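Local coordinates for copper homeostasis protein CutC (Streptococcus agalactiae, PDB 2BDQ) that probably binds copper ions and takes part in copper homeostasis in the cytoplasm, at residues N47-I61 with D81-L95. Residues are numbered along the deposited sequence; the frame is centred on the assembly and turned at random.
Sequences NQYLHEKGISVAVMI and DILRAVELESDALVL
The carboxylate of Asp-91 comes up to the NE2 edge of His-51 from the opposite direction: NE2 gives a hydrogen bond of 2.7 Å to OD2 on the syn side, tilted out of the carboxylate plane, with ring and carboxylate planes turned 64° apart. OD2 also accepts the backbone N of Val-57 at 3.0 Å, this time on the anti side and from the opposite face of the carboxylate. With CG set beside its own backbone N (chi1 -63°), Asp-91 lets one short acidic side chain tie the end of helix 40-52 to the start of strand 56-60, while its own N returns a bond to Val-57 O. Glu-89 O lies at the ring edge, 3.2 Å from His-51 CE1.

Beyond this clasp the backbones pair as parallel strands. Val-59 sits between two partners, its N bonded to Ala-92 O and its O to Val-94 N, and Ile-61 N continues the ladder to Val-94 O (2.7 Å). Strands 56-60 and 92-95 are neighbours in the eight-stranded TIM barrel, joined through helix 72-87 as a beta-alpha-beta unit.

Apolar side chains pack on both faces. On that of Ala-58, Ala-92 and Val-94, the small alanines bring their CB atoms to 3.8 Å, and Val-94 CG2 closes on Ala-58 CB. Branched Ile-61 crosses Ile-82 of helix 72-87 at about a right angle, its CG2 and CD1 both 3.8 Å from Ile-82 CG1. On the face of Val-59 and Leu-93, Val-59 CG2 lies against Ser-90, whose OG donates to Ala-85 O; Ser-90 N bonds the same carbonyl in the Schellman motif ending helix 72-87, with Glu-89 as C-prime residue.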
loop_
_atom_site.group_PDB
_atom_site.type_symbol
_atom_site.label_atom_id
_atom_site.label_comp_id
_atom_site.label_asym_id
_atom_site.label_seq_id
_atom_site.Cartn_x
_atom_site.Cartn_y
_atom_site.Cartn_z
ATOM N N ASN A 47 1.040 4.609 14.665
ATOM C CA ASN A 47 1.731 5.608 15.479
ATOM C C ASN A 47 1.283 5.571 16.933
ATOM O O ASN A 47 2.103 5.622 17.847
ATOM C CB ASN A 47 1.507 7.018 14.927
ATOM C CG ASN A 47 2.228 7.253 13.617
ATOM O OD1 ASN A 47 2.155 8.341 13.042
ATOM N ND2 ASN A 47 2.922 6.232 13.130
ATOM N N GLN A 48 -0.024 5.489 17.149
ATOM C CA GLN A 48 -0.560 5.445 18.504
ATOM C C GLN A 48 -0.182 4.136 19.185
ATOM O O GLN A 48 0.166 4.125 20.361
ATOM C CB GLN A 48 -2.082 5.597 18.472
ATOM C CG GLN A 48 -2.749 5.603 19.841
ATOM C CD GLN A 48 -4.236 5.917 19.747
ATOM O OE1 GLN A 48 -4.636 6.897 19.108
ATOM N NE2 GLN A 48 -5.061 5.092 20.386
ATOM N N TYR A 49 -0.246 3.039 18.439
ATOM C CA TYR A 49 0.092 1.726 18.978
ATOM C C TYR A 49 1.568 1.646 19.345
ATOM O O TYR A 49 1.919 1.207 20.435
ATOM C CB TYR A 49 -0.225 0.634 17.959
ATOM C CG TYR A 49 0.042 -0.766 18.460
ATOM C CD1 TYR A 49 -0.863 -1.412 19.297
ATOM C CD2 TYR A 49 1.205 -1.445 18.097
ATOM C CE1 TYR A 49 -0.618 -2.711 19.759
ATOM C CE2 TYR A 49 1.460 -2.735 18.551
ATOM C CZ TYR A 49 0.542 -3.364 19.380
ATOM O OH TYR A 49 0.778 -4.646 19.821
ATOM N N LEU A 50 2.434 2.068 18.431
ATOM C CA LEU A 50 3.867 2.029 18.679
ATOM C C LEU A 50 4.301 3.025 19.752
ATOM O O LEU A 50 5.105 2.686 20.617
ATOM C CB LEU A 50 4.630 2.279 17.380
ATOM C CG LEU A 50 4.467 1.183 16.323
ATOM C CD1 LEU A 50 5.016 1.678 15.002
ATOM C CD2 LEU A 50 5.171 -0.101 16.772
ATOM N N HIS A 51 3.780 4.248 19.704
ATOM C CA HIS A 51 4.138 5.240 20.712
ATOM C C HIS A 51 3.761 4.712 22.088
ATOM O O HIS A 51 4.477 4.923 23.065
ATOM C CB HIS A 51 3.413 6.561 20.451
ATOM C CG HIS A 51 3.943 7.323 19.277
ATOM N ND1 HIS A 51 3.292 8.414 18.744
ATOM C CD2 HIS A 51 5.061 7.152 18.532
ATOM C CE1 HIS A 51 3.982 8.881 17.721
ATOM N NE2 HIS A 51 5.061 8.133 17.572
ATOM N N GLU A 52 2.633 4.016 22.154
ATOM C CA GLU A 52 2.154 3.443 23.404
ATOM C C GLU A 52 3.176 2.435 23.949
ATOM O O GLU A 52 3.340 2.318 25.164
ATOM C CB GLU A 52 0.802 2.774 23.151
ATOM C CG GLU A 52 0.044 2.279 24.368
ATOM C CD GLU A 52 -1.404 1.925 24.025
ATOM O OE1 GLU A 52 -2.187 2.864 23.746
ATOM O OE2 GLU A 52 -1.754 0.716 24.014
ATOM N N LYS A 53 3.871 1.729 23.055
ATOM C CA LYS A 53 4.884 0.751 23.460
ATOM C C LYS A 53 6.269 1.395 23.522
ATOM O O LYS A 53 7.282 0.714 23.686
ATOM C CB LYS A 53 4.912 -0.435 22.489
ATOM C CG LYS A 53 3.626 -1.235 22.457
ATOM C CD LYS A 53 3.642 -2.319 21.386
ATOM C CE LYS A 53 4.558 -3.472 21.731
ATOM N NZ LYS A 53 4.458 -4.531 20.691
ATOM N N GLY A 54 6.304 2.716 23.380
ATOM C CA GLY A 54 7.564 3.438 23.435
ATOM C C GLY A 54 8.518 3.233 22.272
ATOM O O GLY A 54 9.725 3.094 22.465
ATOM N N ILE A 55 7.992 3.206 21.057
ATOM C CA ILE A 55 8.854 3.035 19.897
ATOM C C ILE A 55 8.530 4.091 18.843
ATOM O O ILE A 55 7.363 4.401 18.597
ATOM C CB ILE A 55 8.720 1.611 19.313
ATOM C CG1 ILE A 55 9.399 1.540 17.951
ATOM C CG2 ILE A 55 7.263 1.224 19.224
ATOM C CD1 ILE A 55 9.393 0.162 17.346
ATOM N N SER A 56 9.576 4.658 18.246
ATOM C CA SER A 56 9.430 5.697 17.230
ATOM C C SER A 56 8.966 5.111 15.910
ATOM O O SER A 56 9.159 3.926 15.640
ATOM C CB SER A 56 10.758 6.427 17.019
ATOM O OG SER A 56 11.187 7.034 18.224
ATOM N N VAL A 57 8.382 5.971 15.084
ATOM C CA VAL A 57 7.843 5.573 13.791
ATOM C C VAL A 57 8.294 6.448 12.635
ATOM O O VAL A 57 8.030 7.639 12.630
ATOM C CB VAL A 57 6.308 5.622 13.818
ATOM C CG1 VAL A 57 5.741 5.064 12.515
ATOM C CG2 VAL A 57 5.788 4.856 15.019
ATOM N N ALA A 58 8.959 5.853 11.651
ATOM C CA ALA A 58 9.409 6.588 10.472
ATOM C C ALA A 58 8.468 6.176 9.338
ATOM O O ALA A 58 8.434 5.010 8.948
ATOM C CB ALA A 58 10.851 6.213 10.129
ATOM N N VAL A 59 7.695 7.124 8.817
ATOM C CA VAL A 59 6.739 6.824 7.756
ATOM C C VAL A 59 7.292 6.954 6.342
ATOM O O VAL A 59 7.895 7.968 5.980
ATOM C CB VAL A 59 5.476 7.715 7.886
ATOM C CG1 VAL A 59 4.499 7.423 6.754
ATOM C CG2 VAL A 59 4.813 7.461 9.229
HETATM N N MSE A 60 7.072 5.913 5.545
HETATM C CA MSE A 60 7.521 5.891 4.159
HETATM C C MSE A 60 6.697 6.826 3.283
HETATM O O MSE A 60 5.465 6.797 3.297
HETATM C CB MSE A 60 7.432 4.468 3.586
HETATM C CG MSE A 60 8.778 3.827 3.301
HETATM SE SE MSE A 60 9.617 4.638 1.750
HETATM C CE MSE A 60 10.373 3.049 0.950
ATOM N N ILE A 61 7.394 7.665 2.528
ATOM C CA ILE A 61 6.748 8.595 1.619
ATOM C C ILE A 61 7.220 8.217 0.214
ATOM O O ILE A 61 8.269 8.676 -0.247
ATOM C CB ILE A 61 7.152 10.063 1.899
ATOM C CG1 ILE A 61 6.843 10.434 3.351
ATOM C CG2 ILE A 61 6.433 10.988 0.921
ATOM C CD1 ILE A 61 5.361 10.445 3.695
ATOM N N ASP A 81 0.720 13.286 1.338
ATOM C CA ASP A 81 0.969 12.230 2.308
ATOM C C ASP A 81 1.866 12.696 3.446
ATOM O O ASP A 81 1.765 12.191 4.569
ATOM C CB ASP A 81 1.533 10.981 1.619
ATOM C CG ASP A 81 0.438 10.163 0.942
ATOM O OD1 ASP A 81 -0.637 9.995 1.573
ATOM O OD2 ASP A 81 0.637 9.680 -0.196
ATOM N N ILE A 82 2.724 13.676 3.170
ATOM C CA ILE A 82 3.603 14.218 4.198
ATOM C C ILE A 82 2.793 15.025 5.195
ATOM O O ILE A 82 3.011 14.916 6.392
ATOM C CB ILE A 82 4.695 15.101 3.575
ATOM C CG1 ILE A 82 5.748 14.195 2.924
ATOM C CG2 ILE A 82 5.328 16.015 4.632
ATOM C CD1 ILE A 82 6.777 14.933 2.115
ATOM N N LEU A 83 1.853 15.829 4.704
ATOM C CA LEU A 83 1.016 16.646 5.582
ATOM C C LEU A 83 0.238 15.764 6.556
ATOM O O LEU A 83 0.135 16.072 7.737
ATOM C CB LEU A 83 0.043 17.474 4.747
ATOM C CG LEU A 83 0.304 18.938 4.382
ATOM C CD1 LEU A 83 1.748 19.357 4.601
ATOM C CD2 LEU A 83 -0.123 19.110 2.940
ATOM N N ARG A 84 -0.316 14.669 6.048
ATOM C CA ARG A 84 -1.063 13.744 6.881
ATOM C C ARG A 84 -0.121 13.052 7.875
ATOM O O ARG A 84 -0.432 12.940 9.056
ATOM C CB ARG A 84 -1.777 12.707 6.002
ATOM C CG ARG A 84 -3.237 13.025 5.645
ATOM C CD ARG A 84 -3.449 14.394 5.007
ATOM N NE ARG A 84 -3.423 15.466 5.997
ATOM C CZ ARG A 84 -3.507 16.763 5.711
ATOM N NH1 ARG A 84 -3.473 17.655 6.689
ATOM N NH2 ARG A 84 -3.618 17.170 4.452
ATOM N N ALA A 85 1.039 12.606 7.403
ATOM C CA ALA A 85 1.990 11.931 8.283
ATOM C C ALA A 85 2.360 12.803 9.477
ATOM O O ALA A 85 2.450 12.313 10.605
ATOM C CB ALA A 85 3.246 11.541 7.515
ATOM N N VAL A 86 2.579 14.093 9.241
ATOM C CA VAL A 86 2.928 14.983 10.339
ATOM C C VAL A 86 1.743 15.246 11.268
ATOM O O VAL A 86 1.898 15.242 12.486
ATOM C CB VAL A 86 3.494 16.330 9.821
ATOM C CG1 VAL A 86 2.574 16.916 8.782
ATOM C CG2 VAL A 86 3.661 17.308 10.974
ATOM N N GLU A 87 0.554 15.456 10.714
ATOM C CA GLU A 87 -0.601 15.720 11.567
ATOM C C GLU A 87 -0.935 14.489 12.411
ATOM O O GLU A 87 -1.593 14.604 13.433
ATOM C CB GLU A 87 -1.827 16.141 10.742
ATOM C CG GLU A 87 -2.552 14.999 10.048
ATOM C CD GLU A 87 -3.842 15.436 9.360
ATOM O OE1 GLU A 87 -4.626 14.552 8.952
ATOM O OE2 GLU A 87 -4.073 16.657 9.219
ATOM N N LEU A 88 -0.471 13.320 11.978
ATOM C CA LEU A 88 -0.705 12.074 12.703
ATOM C C LEU A 88 0.428 11.766 13.686
ATOM O O LEU A 88 0.541 10.647 14.192
ATOM C CB LEU A 88 -0.883 10.914 11.717
ATOM C CG LEU A 88 -2.201 10.963 10.929
ATOM C CD1 LEU A 88 -2.254 9.854 9.891
ATOM C CD2 LEU A 88 -3.367 10.834 11.905
ATOM N N GLU A 89 1.273 12.770 13.923
ATOM C CA GLU A 89 2.386 12.687 14.863
ATOM C C GLU A 89 3.493 11.688 14.538
ATOM O O GLU A 89 4.070 11.083 15.445
ATOM C CB GLU A 89 1.848 12.406 16.271
ATOM C CG GLU A 89 0.874 13.459 16.793
ATOM C CD GLU A 89 0.250 13.071 18.126
ATOM O OE1 GLU A 89 0.996 12.948 19.124
ATOM O OE2 GLU A 89 -0.987 12.881 18.175
ATOM N N SER A 90 3.799 11.513 13.256
ATOM C CA SER A 90 4.870 10.603 12.877
ATOM C C SER A 90 6.189 11.208 13.367
ATOM O O SER A 90 6.335 12.433 13.442
ATOM C CB SER A 90 4.902 10.416 11.361
ATOM O OG SER A 90 3.689 9.841 10.900
ATOM N N ASP A 91 7.143 10.349 13.700
ATOM C CA ASP A 91 8.434 10.797 14.207
ATOM C C ASP A 91 9.450 11.108 13.123
ATOM O O ASP A 91 10.361 11.911 13.336
ATOM C CB ASP A 91 8.997 9.742 15.148
ATOM C CG ASP A 91 8.119 9.533 16.359
ATOM O OD1 ASP A 91 8.059 10.450 17.209
ATOM O OD2 ASP A 91 7.472 8.466 16.448
ATOM N N ALA A 92 9.293 10.484 11.960
ATOM C CA ALA A 92 10.217 10.719 10.862
ATOM C C ALA A 92 9.576 10.407 9.517
ATOM O O ALA A 92 8.602 9.664 9.440
ATOM C CB ALA A 92 11.473 9.875 11.054
ATOM N N LEU A 93 10.137 10.983 8.458
ATOM C CA LEU A 93 9.643 10.765 7.110
ATOM C C LEU A 93 10.770 10.158 6.277
ATOM O O LEU A 93 11.914 10.607 6.350
ATOM C CB LEU A 93 9.179 12.093 6.512
ATOM C CG LEU A 93 8.216 12.904 7.391
ATOM C CD1 LEU A 93 7.928 14.245 6.724
ATOM C CD2 LEU A 93 6.923 12.127 7.621
ATOM N N VAL A 94 10.440 9.133 5.492
ATOM C CA VAL A 94 11.413 8.439 4.654
ATOM C C VAL A 94 11.060 8.663 3.184
ATOM O O VAL A 94 9.989 8.258 2.727
ATOM C CB VAL A 94 11.391 6.923 4.945
ATOM C CG1 VAL A 94 12.560 6.239 4.268
ATOM C CG2 VAL A 94 11.406 6.682 6.448
ATOM N N LEU A 95 11.954 9.311 2.442
ATOM C CA LEU A 95 11.696 9.574 1.032
ATOM C C LEU A 95 12.987 9.561 0.218
ATOM O O LEU A 95 14.084 9.469 0.769
ATOM C CB LEU A 95 11.004 10.928 0.864
ATOM C CG LEU A 95 11.813 12.195 1.164
ATOM C CD1 LEU A 95 11.128 13.400 0.542
ATOM C CD2 LEU A 95 11.953 12.380 2.657
#